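Local coordinates for protein putative diguanylate cyclase (GGDEF) with PAS/PAC domain (Rhodopseudomonas palustris, PDB 3LIF) that probably makes the second messenger 3',3'-c-di-GMP from GTP, this chain being its extracellular sensor part with a PDC (Cache) fold, at residues Arg189-Met194 with Ser213-Leu218; Gly166-Leu171 with Leu179-Ser184; Asp108-Leu113 with Val130-Glu135; Ala74-Asp79 with Arg98-Tyr103; His27-Phe32 with Val227-Leu232. One frame throughout, in Å; residues are numbered along the deposited sequence.

Interaction 1: Arg189-Met194 with Ser213-Leu218; sequences RDMANM and SPFDGL
The Arg189 guanidinium has Pro214 O at its edge, near its plane, with NH2 3.8 Å from that oxygen. The same NH2 comes obliquely to the Phe215 ring, 4.2 Å from CE1. The selenium of Met191, a selenomethionine, lies over one guanidinium face, but Met191 CE clashes with Arg189 in the model, so this detail is doubtful. Selenium also approaches the Phe215 ring obliquely, 5.3 Å from the centroid, in a Met-aromatic contact. Two surface loops of the second PDC subdomain meet here. A type I turn, Met191 to Met194, leads into helix 195-203, with Met194 at the N-cap position. The other loop links strands 206-212 and 219-226. In it Ser213 OG accepts from Phe215 N, 2.8 Å away, and from Asp216 N, forming an ST turn and an ST motif. The Met194 side chain crosses Pro214 at about a right angle, CG to CG 4.1 Å. Phe215 also packs on Leu178 of strand 178-182.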
# COMPACT_ATOMS: atom_id res chain seq x y z
N ARG A 189 10.09 -4.15 -5.71
CA ARG A 189 10.48 -4.38 -7.08
C ARG A 189 9.49 -3.92 -8.09
O ARG A 189 8.33 -3.66 -7.78
CB ARG A 189 10.95 -5.80 -7.31
CG ARG A 189 10.06 -6.95 -7.06
CD ARG A 189 11.10 -8.08 -7.31
NE ARG A 189 10.65 -9.42 -7.78
CZ ARG A 189 10.67 -9.83 -9.05
NH1 ARG A 189 11.04 -9.06 -10.04
NH2 ARG A 189 10.28 -11.04 -9.34
N ASP A 190 9.99 -3.72 -9.30
CA ASP A 190 9.22 -3.16 -10.39
C ASP A 190 8.69 -4.27 -11.28
O ASP A 190 9.44 -4.97 -11.93
CB ASP A 190 10.09 -2.20 -11.17
CG ASP A 190 9.32 -1.45 -12.24
OD1 ASP A 190 9.89 -0.47 -12.78
OD2 ASP A 190 8.16 -1.84 -12.54
N MSE A 191 7.39 -4.47 -11.28
CA MSE A 191 6.84 -5.58 -12.04
C MSE A 191 6.14 -5.11 -13.32
O MSE A 191 5.35 -5.86 -13.90
CB MSE A 191 5.82 -6.26 -11.19
CG MSE A 191 6.23 -6.42 -9.75
SE MSE A 191 7.29 -8.03 -9.54
CE MSE A 191 9.00 -7.21 -9.37
N ALA A 192 6.36 -3.88 -13.77
CA ALA A 192 5.64 -3.45 -14.98
C ALA A 192 5.75 -4.39 -16.26
O ALA A 192 4.93 -4.24 -17.18
CB ALA A 192 6.00 -2.02 -15.32
N ASN A 193 6.73 -5.30 -16.35
CA ASN A 193 6.85 -6.07 -17.55
C ASN A 193 5.83 -7.19 -17.52
O ASN A 193 5.53 -7.79 -18.53
CB ASN A 193 8.25 -6.66 -17.78
CG ASN A 193 9.28 -5.59 -18.08
OD1 ASN A 193 8.95 -4.44 -18.22
ND2 ASN A 193 10.52 -5.99 -18.18
N MSE A 194 5.32 -7.52 -16.35
CA MSE A 194 4.26 -8.52 -16.33
C MSE A 194 3.12 -8.21 -17.36
O MSE A 194 2.78 -7.05 -17.70
CB MSE A 194 3.64 -8.66 -14.91
CG MSE A 194 4.38 -9.54 -13.86
SE MSE A 194 3.45 -9.29 -12.25
CE MSE A 194 5.07 -8.66 -11.50
N SER A 213 3.96 -17.38 -12.85
CA SER A 213 4.37 -16.62 -11.71
C SER A 213 5.79 -16.20 -11.90
O SER A 213 6.66 -17.00 -12.23
CB SER A 213 4.30 -17.45 -10.43
OG SER A 213 4.97 -16.78 -9.37
N PRO A 214 6.04 -14.94 -11.65
CA PRO A 214 7.39 -14.47 -11.66
C PRO A 214 8.11 -14.83 -10.37
O PRO A 214 9.32 -14.62 -10.26
CB PRO A 214 7.22 -12.94 -11.75
CG PRO A 214 5.75 -12.69 -11.64
CD PRO A 214 5.10 -13.92 -11.22
N PHE A 215 7.38 -15.33 -9.38
CA PHE A 215 8.02 -15.60 -8.09
C PHE A 215 8.50 -17.02 -7.99
O PHE A 215 9.49 -17.26 -7.36
CB PHE A 215 7.12 -15.28 -6.92
CG PHE A 215 6.65 -13.88 -6.92
CD1 PHE A 215 7.52 -12.86 -6.59
CD2 PHE A 215 5.35 -13.57 -7.32
CE1 PHE A 215 7.11 -11.54 -6.59
CE2 PHE A 215 4.90 -12.25 -7.33
CZ PHE A 215 5.79 -11.22 -6.96
N ASP A 216 7.82 -17.95 -8.63
CA ASP A 216 8.22 -19.32 -8.48
C ASP A 216 8.18 -20.04 -9.81
O ASP A 216 8.39 -21.23 -9.86
CB ASP A 216 7.32 -20.03 -7.46
CG ASP A 216 5.86 -20.04 -7.85
OD1 ASP A 216 5.55 -19.97 -9.06
OD2 ASP A 216 4.98 -20.14 -6.96
N GLY A 217 7.86 -19.34 -10.90
CA GLY A 217 7.99 -19.99 -12.19
C GLY A 217 6.84 -20.92 -12.50
O GLY A 217 6.82 -21.53 -13.54
N LEU A 218 5.86 -21.04 -11.64
CA LEU A 218 4.82 -22.00 -11.93
C LEU A 218 3.75 -21.41 -12.82
O LEU A 218 3.57 -20.21 -12.86
CB LEU A 218 4.17 -22.48 -10.65
CG LEU A 218 5.10 -23.32 -9.82
CD1 LEU A 218 4.50 -23.51 -8.45
CD2 LEU A 218 5.24 -24.63 -10.57

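Interaction 2: Gly166-Leu171 with Leu179-Ser184; sequences GGSISL and LIQWPS
Leu179 and Ile180 both face Leu171, and its carbonyl oxygen takes both of their N-H groups. Leu179 N lies 2.9 Å from Leu171 O. Ile180 N meets the same oxygen at 3.2 Å, on a lone pair. Ile180 O then accepts from Leu171 N at 2.8 Å in a nearly straight bond of 175°. In the Ile180 side chain CG1 is anti to the backbone N (chi1 -177°), which leaves CG2 between that N and the carbonyl carbon. There CG2 rests on Leu171 CB at 3.7 Å. Next comes Gln181, paired with Ser170 without backbone hydrogen bonds, on the other face of the sheet from Ile180 and Trp182. Its amide lies near the hydroxyls of Ser168 and Ser170, but its orientation is uncertain. Trp182 pairs with Ile169 through two backbone bonds: Trp182 N to Ile169 O is 2.7 Å, and Ile169 N to Trp182 O is 2.8 Å. Trp182 and Ile169 both pack on Tyr158 of helix 151-158. Pro183 follows a cis peptide bond and turns CB over one face of the Trp182 indole. Its CD is 3.5 Å from Gly167 O. The strands run antiparallel at 176°. This is a beta hairpin with a classic bulge at Leu179-Ile180, at one edge of the five-stranded PAS-like sheet of the second PDC subdomain.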
# COMPACT_ATOMS: atom_id res chain seq x y z
N GLY A 166 1.39 -23.20 -3.92
CA GLY A 166 1.38 -22.39 -5.13
C GLY A 166 0.48 -21.17 -5.06
O GLY A 166 0.54 -20.32 -5.95
N GLY A 167 -0.35 -21.08 -4.02
CA GLY A 167 -1.28 -19.96 -3.84
C GLY A 167 -0.51 -18.67 -3.56
O GLY A 167 0.56 -18.70 -2.96
N SER A 168 -1.04 -17.55 -4.02
CA SER A 168 -0.27 -16.31 -4.07
C SER A 168 -1.13 -15.06 -4.06
O SER A 168 -2.08 -14.95 -4.82
CB SER A 168 0.51 -16.27 -5.34
OG SER A 168 1.38 -15.18 -5.25
N ILE A 169 -0.80 -14.10 -3.21
CA ILE A 169 -1.52 -12.83 -3.29
C ILE A 169 -0.58 -11.67 -3.39
O ILE A 169 0.42 -11.64 -2.68
CB ILE A 169 -2.38 -12.65 -2.09
CG1 ILE A 169 -3.37 -13.81 -2.05
CG2 ILE A 169 -3.10 -11.34 -2.16
CD1 ILE A 169 -4.52 -13.59 -1.13
N SER A 170 -0.91 -10.70 -4.23
CA SER A 170 -0.06 -9.50 -4.30
C SER A 170 -0.83 -8.24 -4.18
O SER A 170 -2.01 -8.15 -4.63
CB SER A 170 0.64 -9.43 -5.63
OG SER A 170 1.47 -10.54 -5.70
N LEU A 171 -0.16 -7.23 -3.64
CA LEU A 171 -0.71 -5.90 -3.67
C LEU A 171 0.25 -5.08 -4.48
O LEU A 171 1.42 -4.97 -4.13
CB LEU A 171 -0.85 -5.36 -2.26
CG LEU A 171 -1.31 -3.91 -2.20
CD1 LEU A 171 -2.65 -3.74 -2.78
CD2 LEU A 171 -1.28 -3.34 -0.81
N LEU A 179 4.02 -3.64 -3.77
CA LEU A 179 4.05 -3.25 -2.33
C LEU A 179 4.19 -4.46 -1.41
O LEU A 179 4.92 -4.47 -0.41
CB LEU A 179 2.76 -2.55 -1.91
CG LEU A 179 2.70 -1.07 -2.24
CD1 LEU A 179 2.31 -0.93 -3.71
CD2 LEU A 179 1.72 -0.33 -1.28
N ILE A 180 3.42 -5.48 -1.69
CA ILE A 180 3.64 -6.66 -0.93
C ILE A 180 3.20 -7.87 -1.68
O ILE A 180 2.30 -7.82 -2.54
CB ILE A 180 2.98 -6.62 0.45
CG1 ILE A 180 3.37 -7.92 1.19
CG2 ILE A 180 1.52 -6.39 0.36
CD1 ILE A 180 5.06 -8.13 1.36
N GLN A 181 3.89 -8.96 -1.40
CA GLN A 181 3.51 -10.21 -2.00
C GLN A 181 3.56 -11.39 -1.00
O GLN A 181 4.47 -11.54 -0.20
CB GLN A 181 4.28 -10.36 -3.33
CG GLN A 181 5.05 -11.64 -3.52
CD GLN A 181 4.16 -12.84 -3.61
OE1 GLN A 181 3.03 -12.76 -4.06
NE2 GLN A 181 4.67 -13.95 -3.16
N TRP A 182 2.48 -12.15 -1.00
CA TRP A 182 2.42 -13.33 -0.18
C TRP A 182 2.48 -14.61 -1.08
O TRP A 182 1.75 -14.70 -2.10
CB TRP A 182 1.18 -13.27 0.74
CG TRP A 182 0.95 -14.58 1.44
CD1 TRP A 182 0.03 -15.54 1.11
CD2 TRP A 182 1.70 -15.10 2.54
NE1 TRP A 182 0.15 -16.62 1.96
CE2 TRP A 182 1.17 -16.37 2.84
CE3 TRP A 182 2.77 -14.61 3.31
CZ2 TRP A 182 1.66 -17.17 3.89
CZ3 TRP A 182 3.29 -15.43 4.36
CH2 TRP A 182 2.73 -16.69 4.63
N PRO A 183 3.30 -15.63 -0.72
CA PRO A 183 4.12 -15.83 0.49
C PRO A 183 5.61 -15.40 0.38
O PRO A 183 6.30 -15.41 1.37
CB PRO A 183 4.09 -17.36 0.64
CG PRO A 183 4.10 -17.84 -0.79
CD PRO A 183 3.22 -16.87 -1.53
N SER A 184 6.11 -15.05 -0.79
CA SER A 184 7.48 -14.63 -0.88
C SER A 184 7.86 -13.52 0.10
O SER A 184 8.95 -13.50 0.54
CB SER A 184 7.80 -14.12 -2.31
OG SER A 184 7.49 -12.73 -2.46

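Interaction 3: Asp108-Leu113 with Val130-Glu135; sequences DDHTLL and VSRRLE
Leu113 O is held by two donors: Ser131 N, in a weak bond of 2.8 Å, and a water at 2.9 Å. The water also bonds to Ser131 OG, so it ties the serine side chain to the carbonyl. In return Leu113 N gives its hydrogen to Ser131 O at 2.8 Å. This antiparallel pair starts strand 113-119, the edge of the first PDC sheet. His110 O sits over one face of the Arg132 guanidinium, and the angles there are too poor for a hydrogen bond. Asp108 CA lies over one face of the Arg133 guanidinium, 3.6 Å above the plane. Arg133 forms a salt bridge with Glu135 whose very short modelled length is doubtful, and its NE bonds to His104 O. Arg132 has weak, long ion pairs with Asp36 and Asp40 of helix 5-47. Asp108 OD1 is 5.7 Å from Arg133 NH2. Attraction between these charges is therefore probably long-range, while directed bonding between the segments rests on the backbone pair and the bridging water.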
# COMPACT_ATOMS: atom_id res chain seq x y z
N ASP A 108 -1.80 21.85 -4.35
CA ASP A 108 -2.83 22.03 -3.31
C ASP A 108 -3.94 21.02 -3.57
O ASP A 108 -4.90 21.34 -4.31
CB ASP A 108 -3.47 23.42 -3.40
CG ASP A 108 -4.07 23.69 -4.80
OD1 ASP A 108 -3.50 23.18 -5.81
OD2 ASP A 108 -5.11 24.38 -4.91
N ASP A 109 -3.81 19.84 -2.98
CA ASP A 109 -4.85 18.83 -3.05
C ASP A 109 -4.88 17.87 -1.85
O ASP A 109 -3.95 17.84 -1.03
CB ASP A 109 -4.77 18.06 -4.34
CG ASP A 109 -3.65 17.08 -4.36
OD1 ASP A 109 -3.05 16.91 -5.46
OD2 ASP A 109 -3.37 16.45 -3.32
N HIS A 110 -5.95 17.10 -1.74
CA HIS A 110 -6.15 16.31 -0.55
C HIS A 110 -5.90 14.83 -0.69
O HIS A 110 -6.24 14.10 0.19
CB HIS A 110 -7.57 16.54 0.01
CG HIS A 110 -7.89 18.00 0.18
ND1 HIS A 110 -8.34 18.54 1.37
CD2 HIS A 110 -7.75 19.04 -0.67
CE1 HIS A 110 -8.50 19.84 1.23
NE2 HIS A 110 -8.14 20.16 -0.00
N THR A 111 -5.29 14.39 -1.77
CA THR A 111 -5.03 12.98 -1.98
C THR A 111 -4.09 12.37 -0.94
O THR A 111 -3.03 12.92 -0.73
CB THR A 111 -4.34 12.80 -3.34
OG1 THR A 111 -5.26 13.10 -4.40
CG2 THR A 111 -3.77 11.35 -3.50
N LEU A 112 -4.43 11.25 -0.32
CA LEU A 112 -3.44 10.45 0.39
C LEU A 112 -2.42 10.17 -0.71
O LEU A 112 -2.82 9.76 -1.76
CB LEU A 112 -4.05 9.16 0.73
CG LEU A 112 -4.01 8.69 2.16
CD1 LEU A 112 -3.88 7.13 2.20
CD2 LEU A 112 -2.92 9.35 2.94
N LEU A 113 -1.13 10.45 -0.56
CA LEU A 113 -0.21 10.18 -1.67
C LEU A 113 0.50 8.93 -1.27
O LEU A 113 0.88 8.77 -0.07
CB LEU A 113 0.82 11.26 -1.80
CG LEU A 113 1.63 11.54 -3.08
CD1 LEU A 113 3.15 11.71 -2.66
CD2 LEU A 113 1.49 10.63 -4.28
N VAL A 130 2.66 6.83 2.96
CA VAL A 130 1.41 7.47 2.58
C VAL A 130 1.48 8.87 3.21
O VAL A 130 2.11 9.04 4.30
CB VAL A 130 0.28 6.59 3.21
CG1 VAL A 130 -0.10 7.03 4.65
CG2 VAL A 130 -0.88 6.41 2.30
N SER A 131 0.92 9.90 2.54
CA SER A 131 1.16 11.25 3.03
C SER A 131 0.12 12.28 2.62
O SER A 131 -0.53 12.17 1.57
CB SER A 131 2.58 11.73 2.60
OG SER A 131 2.64 12.11 1.22
N ARG A 132 -0.01 13.33 3.45
CA ARG A 132 -0.99 14.40 3.18
C ARG A 132 -0.40 15.80 3.37
O ARG A 132 0.38 16.04 4.31
CB ARG A 132 -2.34 14.19 3.97
CG ARG A 132 -3.45 13.65 3.05
CD ARG A 132 -4.72 13.08 3.75
NE ARG A 132 -5.80 14.08 3.67
CZ ARG A 132 -5.64 15.13 2.90
NH1 ARG A 132 -4.50 15.22 2.20
NH2 ARG A 132 -6.58 16.05 2.80
N ARG A 133 -0.75 16.72 2.49
CA ARG A 133 -0.37 18.13 2.64
C ARG A 133 -0.93 18.84 3.87
O ARG A 133 -2.16 18.88 4.01
CB ARG A 133 -0.88 18.89 1.45
CG ARG A 133 -0.54 20.34 1.47
CD ARG A 133 -1.44 21.08 0.50
NE ARG A 133 -0.64 21.83 -0.44
CZ ARG A 133 -0.64 23.15 -0.54
NH1 ARG A 133 -1.46 23.86 0.27
NH2 ARG A 133 0.18 23.72 -1.43
N LEU A 134 -0.08 19.40 4.75
CA LEU A 134 -0.51 20.31 5.86
C LEU A 134 -0.77 21.74 5.40
O LEU A 134 -0.14 22.23 4.44
CB LEU A 134 0.54 20.37 6.93
CG LEU A 134 0.79 18.98 7.46
CD1 LEU A 134 1.79 19.08 8.58
CD2 LEU A 134 -0.55 18.30 7.91
N GLU A 135 -1.70 22.42 6.05
CA GLU A 135 -2.08 23.76 5.63
C GLU A 135 -2.37 24.61 6.86
O GLU A 135 -2.70 24.12 7.95
CB GLU A 135 -3.26 23.75 4.65
CG GLU A 135 -2.84 23.44 3.23
CD GLU A 135 -3.99 23.49 2.22
OE1 GLU A 135 -3.71 23.21 1.04
OE2 GLU A 135 -5.16 23.78 2.60
O HOH W 1 3.60 9.59 0.22

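Interaction 4: Ala74-Asp79 with Arg98-Tyr103; sequences AILDAD and RSYFRY
Leu76 meets Tyr100 and Phe101, joining strand 70-76 of the first PAS-like PDC sheet to the start of helix 99-106, which lies against that sheet. The buried part is apolar. One methyl, Leu76 CD1, meets both rings: Tyr100 CE2 at 4.0 Å and Phe101 CD1 at 4.1 Å. It comes obliquely to each ring plane. The Leu76 side chain crosses Tyr100 at about a right angle. Val144 of the neighbouring strand 141-149 touches both aromatic side chains and extends this buried patch. Arg98 CB covers part of one Tyr100 face. Tyr100 OH and Arg98 NE both bond to MPD, probably a crystallisation additive, although such molecules can mark pockets. The other side lies nearer solvent. There Phe101 meets the backbone of the turn Asp77-Asp79, whose own side chains start away from the helix. With CG anti to its backbone N (chi1 166°), the Phe101 ring is carried out to this turn. Asp77 OD1 accepts from Gln81 N, so its carboxylate is bonded within its own loop. Phe101 CE1 is 3.5 Å from Asp77 O, an oblique approach. At the ring edge, in plane, Ala78 O lies 3.4 Å from Phe101 CZ.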
# COMPACT_ATOMS: atom_id res chain seq x y z
N ALA A 74 4.83 10.91 10.99
CA ALA A 74 5.67 12.01 11.32
C ALA A 74 5.17 13.26 10.64
O ALA A 74 4.37 13.17 9.69
CB ALA A 74 7.15 11.72 11.02
N ILE A 75 5.62 14.40 11.20
CA ILE A 75 5.38 15.70 10.66
C ILE A 75 6.67 16.35 10.14
O ILE A 75 7.73 16.25 10.78
CB ILE A 75 4.85 16.58 11.74
CG1 ILE A 75 3.78 15.82 12.51
CG2 ILE A 75 4.28 17.89 11.09
CD1 ILE A 75 2.39 15.87 11.85
N LEU A 76 6.55 17.01 9.00
CA LEU A 76 7.56 17.84 8.42
C LEU A 76 6.96 19.22 8.23
O LEU A 76 5.78 19.32 7.72
CB LEU A 76 7.93 17.34 7.02
CG LEU A 76 8.53 15.96 6.77
CD1 LEU A 76 8.95 15.86 5.30
CD2 LEU A 76 9.68 15.57 7.71
N ASP A 77 7.72 20.28 8.56
CA ASP A 77 7.23 21.64 8.31
C ASP A 77 7.66 22.06 6.94
O ASP A 77 7.87 21.23 6.10
CB ASP A 77 7.94 22.60 9.24
CG ASP A 77 9.51 22.58 9.06
OD1 ASP A 77 10.10 22.33 7.94
OD2 ASP A 77 10.14 22.86 10.11
N ALA A 78 7.62 23.34 6.62
CA ALA A 78 6.98 23.78 5.44
C ALA A 78 8.37 23.79 4.65
O ALA A 78 8.44 23.89 3.41
CB ALA A 78 6.44 25.17 5.60
N ASP A 79 9.47 23.65 5.42
CA ASP A 79 10.85 23.55 4.90
C ASP A 79 11.32 22.11 4.84
O ASP A 79 12.47 21.84 4.48
CB ASP A 79 11.88 24.40 5.72
CG ASP A 79 11.55 25.91 5.76
OD1 ASP A 79 11.53 26.53 4.69
OD2 ASP A 79 11.32 26.47 6.85
N ARG A 98 12.75 14.75 -0.22
CA ARG A 98 11.92 13.60 -0.38
C ARG A 98 10.77 13.94 -1.35
O ARG A 98 10.22 15.05 -1.29
CB ARG A 98 11.45 13.29 1.00
CG ARG A 98 11.44 11.87 1.33
CD ARG A 98 12.78 11.24 1.26
NE ARG A 98 12.80 10.12 2.18
CZ ARG A 98 13.45 8.98 1.97
NH1 ARG A 98 14.13 8.83 0.86
NH2 ARG A 98 13.40 8.00 2.90
N SER A 99 10.45 13.05 -2.29
CA SER A 99 9.48 13.42 -3.37
C SER A 99 8.10 13.75 -2.87
O SER A 99 7.41 14.67 -3.39
CB SER A 99 9.30 12.32 -4.43
OG SER A 99 9.01 11.13 -3.77
N TYR A 100 7.65 12.98 -1.90
CA TYR A 100 6.34 13.28 -1.36
C TYR A 100 6.30 14.67 -0.78
O TYR A 100 5.26 15.36 -0.89
CB TYR A 100 5.89 12.28 -0.34
CG TYR A 100 6.75 12.17 0.89
CD1 TYR A 100 7.70 11.17 0.98
CD2 TYR A 100 6.59 13.03 1.99
CE1 TYR A 100 8.45 11.00 2.10
CE2 TYR A 100 7.38 12.87 3.16
CZ TYR A 100 8.29 11.84 3.18
OH TYR A 100 9.13 11.60 4.23
N PHE A 101 7.42 15.11 -0.19
CA PHE A 101 7.46 16.45 0.35
C PHE A 101 7.40 17.43 -0.77
O PHE A 101 6.56 18.33 -0.76
CB PHE A 101 8.69 16.72 1.19
CG PHE A 101 8.89 18.19 1.47
CD1 PHE A 101 8.22 18.80 2.49
CD2 PHE A 101 9.77 18.95 0.71
CE1 PHE A 101 8.40 20.13 2.77
CE2 PHE A 101 9.94 20.32 0.97
CZ PHE A 101 9.24 20.91 1.99
N ARG A 102 8.29 17.26 -1.75
CA ARG A 102 8.21 18.12 -2.91
C ARG A 102 6.80 18.12 -3.53
O ARG A 102 6.31 19.15 -3.93
CB ARG A 102 9.31 17.77 -3.94
CG ARG A 102 10.63 18.48 -3.56
CD ARG A 102 11.83 18.17 -4.39
NE ARG A 102 12.20 16.77 -4.21
CZ ARG A 102 11.89 15.82 -5.11
NH1 ARG A 102 11.20 16.16 -6.20
NH2 ARG A 102 12.26 14.55 -4.94
N TYR A 103 6.14 16.97 -3.60
CA TYR A 103 4.87 16.95 -4.27
C TYR A 103 3.80 17.79 -3.51
O TYR A 103 3.08 18.60 -4.09
CB TYR A 103 4.44 15.52 -4.48
CG TYR A 103 3.02 15.40 -4.97
CD1 TYR A 103 1.95 15.42 -4.05
CD2 TYR A 103 2.72 15.28 -6.34
CE1 TYR A 103 0.63 15.33 -4.47
CE2 TYR A 103 1.39 15.19 -6.77
CZ TYR A 103 0.34 15.21 -5.83
OH TYR A 103 -1.01 15.10 -6.21

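Interaction 5: His27-Phe32 with Val227-Leu232; sequences HATHTF and VSRYPL
The long N-terminal helix 5-47, a hallmark of double-PDC sensor domains, here meets the turn between strands 219-226 and 232-239 of the second subdomain. Val227 to Tyr230 form a type II beta turn. Thr29 makes the polar link. Its OG1 donates to Ser228 O at 2.6 Å, in the carbonyl plane and on a lone pair. With OG1 anti to its own carbonyl carbon (chi1 -62°), the hydroxyl is placed at the turn. A water donates to the same OG1 and accepts from Ser228 N at 2.8 Å, so the turn is tied to the helix twice. The methyl CG2 of Thr29 lies over one face of the Arg229 guanidinium, 3.5 Å above the plane and toward its rim. The preceding residue, Ala28, packs its CB on Val227 CG1 at 3.7 Å. Phe32 carries the apolar end. Its CB sits over the centre of the Tyr230 ring, 3.7 Å from the centroid, a CH-pi contact. The two ring planes are 39° apart, an oblique pair. Tyr230 OH bonds to Gln33 NE2 of the same helix. Ile114 of the first sheet touches both Phe32 and Leu232. These two side chains reach toward each other tip to tip, with Leu232 CD1 over the Phe32 ring, 3.8 Å from its centroid.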
# COMPACT_ATOMS: atom_id res chain seq x y z
N HIS A 27 -10.65 -4.83 0.94
CA HIS A 27 -9.80 -4.74 2.08
C HIS A 27 -8.76 -3.60 1.88
O HIS A 27 -8.42 -2.87 2.84
CB HIS A 27 -9.10 -6.04 2.24
CG HIS A 27 -8.15 -6.05 3.36
ND1 HIS A 27 -6.81 -5.82 3.19
CD2 HIS A 27 -8.33 -6.33 4.67
CE1 HIS A 27 -6.19 -5.96 4.35
NE2 HIS A 27 -7.10 -6.27 5.26
N ALA A 28 -8.24 -3.45 0.64
CA ALA A 28 -7.21 -2.46 0.41
C ALA A 28 -7.92 -1.15 0.55
O ALA A 28 -7.53 -0.30 1.36
CB ALA A 28 -6.59 -2.58 -0.96
N THR A 29 -9.00 -1.00 -0.19
CA THR A 29 -9.72 0.25 -0.09
C THR A 29 -9.99 0.61 1.37
O THR A 29 -9.69 1.71 1.81
CB THR A 29 -11.02 0.28 -0.86
OG1 THR A 29 -10.76 0.12 -2.27
CG2 THR A 29 -11.66 1.64 -0.63
N HIS A 30 -10.52 -0.30 2.15
CA HIS A 30 -10.90 0.04 3.52
C HIS A 30 -9.64 0.38 4.33
O HIS A 30 -9.68 1.32 5.14
CB HIS A 30 -11.70 -1.09 4.24
CG HIS A 30 -13.07 -1.35 3.69
ND1 HIS A 30 -13.85 -0.37 3.11
CD2 HIS A 30 -13.81 -2.49 3.65
CE1 HIS A 30 -15.00 -0.90 2.72
NE2 HIS A 30 -15.00 -2.18 3.03
N THR A 31 -8.55 -0.36 4.12
CA THR A 31 -7.32 -0.11 4.90
C THR A 31 -6.71 1.27 4.60
O THR A 31 -6.43 2.04 5.51
CB THR A 31 -6.28 -1.12 4.59
OG1 THR A 31 -6.79 -2.43 4.87
CG2 THR A 31 -5.05 -0.84 5.43
N PHE A 32 -6.54 1.61 3.33
CA PHE A 32 -6.09 2.96 3.02
C PHE A 32 -7.06 4.04 3.50
O PHE A 32 -6.60 5.07 4.02
CB PHE A 32 -5.69 3.11 1.54
CG PHE A 32 -4.38 2.44 1.25
CD1 PHE A 32 -4.33 1.08 0.99
CD2 PHE A 32 -3.19 3.15 1.33
CE1 PHE A 32 -3.11 0.44 0.77
CE2 PHE A 32 -1.98 2.52 1.07
CZ PHE A 32 -1.94 1.17 0.83
N VAL A 227 -7.95 -1.67 -7.37
CA VAL A 227 -8.45 -1.35 -6.08
C VAL A 227 -9.26 -0.02 -6.12
O VAL A 227 -8.79 1.06 -6.44
CB VAL A 227 -7.29 -1.21 -5.11
CG1 VAL A 227 -7.73 -0.46 -3.80
CG2 VAL A 227 -6.66 -2.53 -4.88
N SER A 228 -10.50 -0.12 -5.78
CA SER A 228 -11.28 1.09 -5.81
C SER A 228 -10.68 2.29 -4.98
O SER A 228 -10.28 2.13 -3.82
CB SER A 228 -12.71 0.76 -5.41
OG SER A 228 -13.29 1.96 -5.00
N ARG A 229 -10.60 3.46 -5.62
CA ARG A 229 -10.34 4.70 -4.91
C ARG A 229 -8.85 4.99 -4.58
O ARG A 229 -8.56 6.02 -3.94
CB ARG A 229 -11.20 4.70 -3.64
CG ARG A 229 -11.94 5.99 -3.38
CD ARG A 229 -13.37 5.83 -2.89
NE ARG A 229 -13.46 5.54 -1.47
CZ ARG A 229 -14.09 4.48 -0.98
NH1 ARG A 229 -14.68 3.62 -1.80
NH2 ARG A 229 -14.14 4.28 0.33
N TYR A 230 -7.92 4.10 -4.98
CA TYR A 230 -6.46 4.30 -4.85
C TYR A 230 -5.77 3.62 -6.03
O TYR A 230 -6.25 2.59 -6.48
CB TYR A 230 -5.91 3.68 -3.55
CG TYR A 230 -6.58 4.27 -2.37
CD1 TYR A 230 -6.13 5.47 -1.82
CD2 TYR A 230 -7.74 3.68 -1.82
CE1 TYR A 230 -6.76 6.07 -0.77
CE2 TYR A 230 -8.41 4.30 -0.74
CZ TYR A 230 -7.91 5.51 -0.23
OH TYR A 230 -8.50 6.14 0.85
N PRO A 231 -4.64 4.18 -6.53
CA PRO A 231 -3.95 3.52 -7.66
C PRO A 231 -3.22 2.20 -7.27
O PRO A 231 -1.98 2.10 -7.37
CB PRO A 231 -2.92 4.57 -8.08
CG PRO A 231 -2.57 5.30 -6.76
CD PRO A 231 -3.86 5.30 -5.94
N LEU A 232 -3.97 1.21 -6.81
CA LEU A 232 -3.41 -0.08 -6.41
C LEU A 232 -4.11 -1.20 -7.21
O LEU A 232 -5.20 -0.99 -7.71
CB LEU A 232 -3.64 -0.28 -4.91
CG LEU A 232 -3.03 0.83 -4.06
CD1 LEU A 232 -3.35 0.67 -2.57
CD2 LEU A 232 -1.50 0.85 -4.24
O HOH W 2 -11.54 -1.83 -3.87

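In the fold
Interactions 3 and 4 belong to the first PDC subdomain, interactions 1 and 2 to the second. Interaction 5 joins the long helix to the second and reaches both halves. Interactions 1 and 2 touch where Phe215 CZ packs on Gln181 CG at 3.5 Å. Interactions 3 and 4 have centres about 10 Å apart. Tyr103 OH and Asp109 OD1 are linked there by a weak hydrogen bond, and Tyr100 CB packs on Leu113 CD1. Interaction 5 meets interaction 2 through Leu232 on Leu171 and Leu179, and interaction 3 through Phe32 on Leu112 and Val130. Interactions 2 and 4 are far apart, about 31 Å between centres. The bound MPD lies at interaction 4.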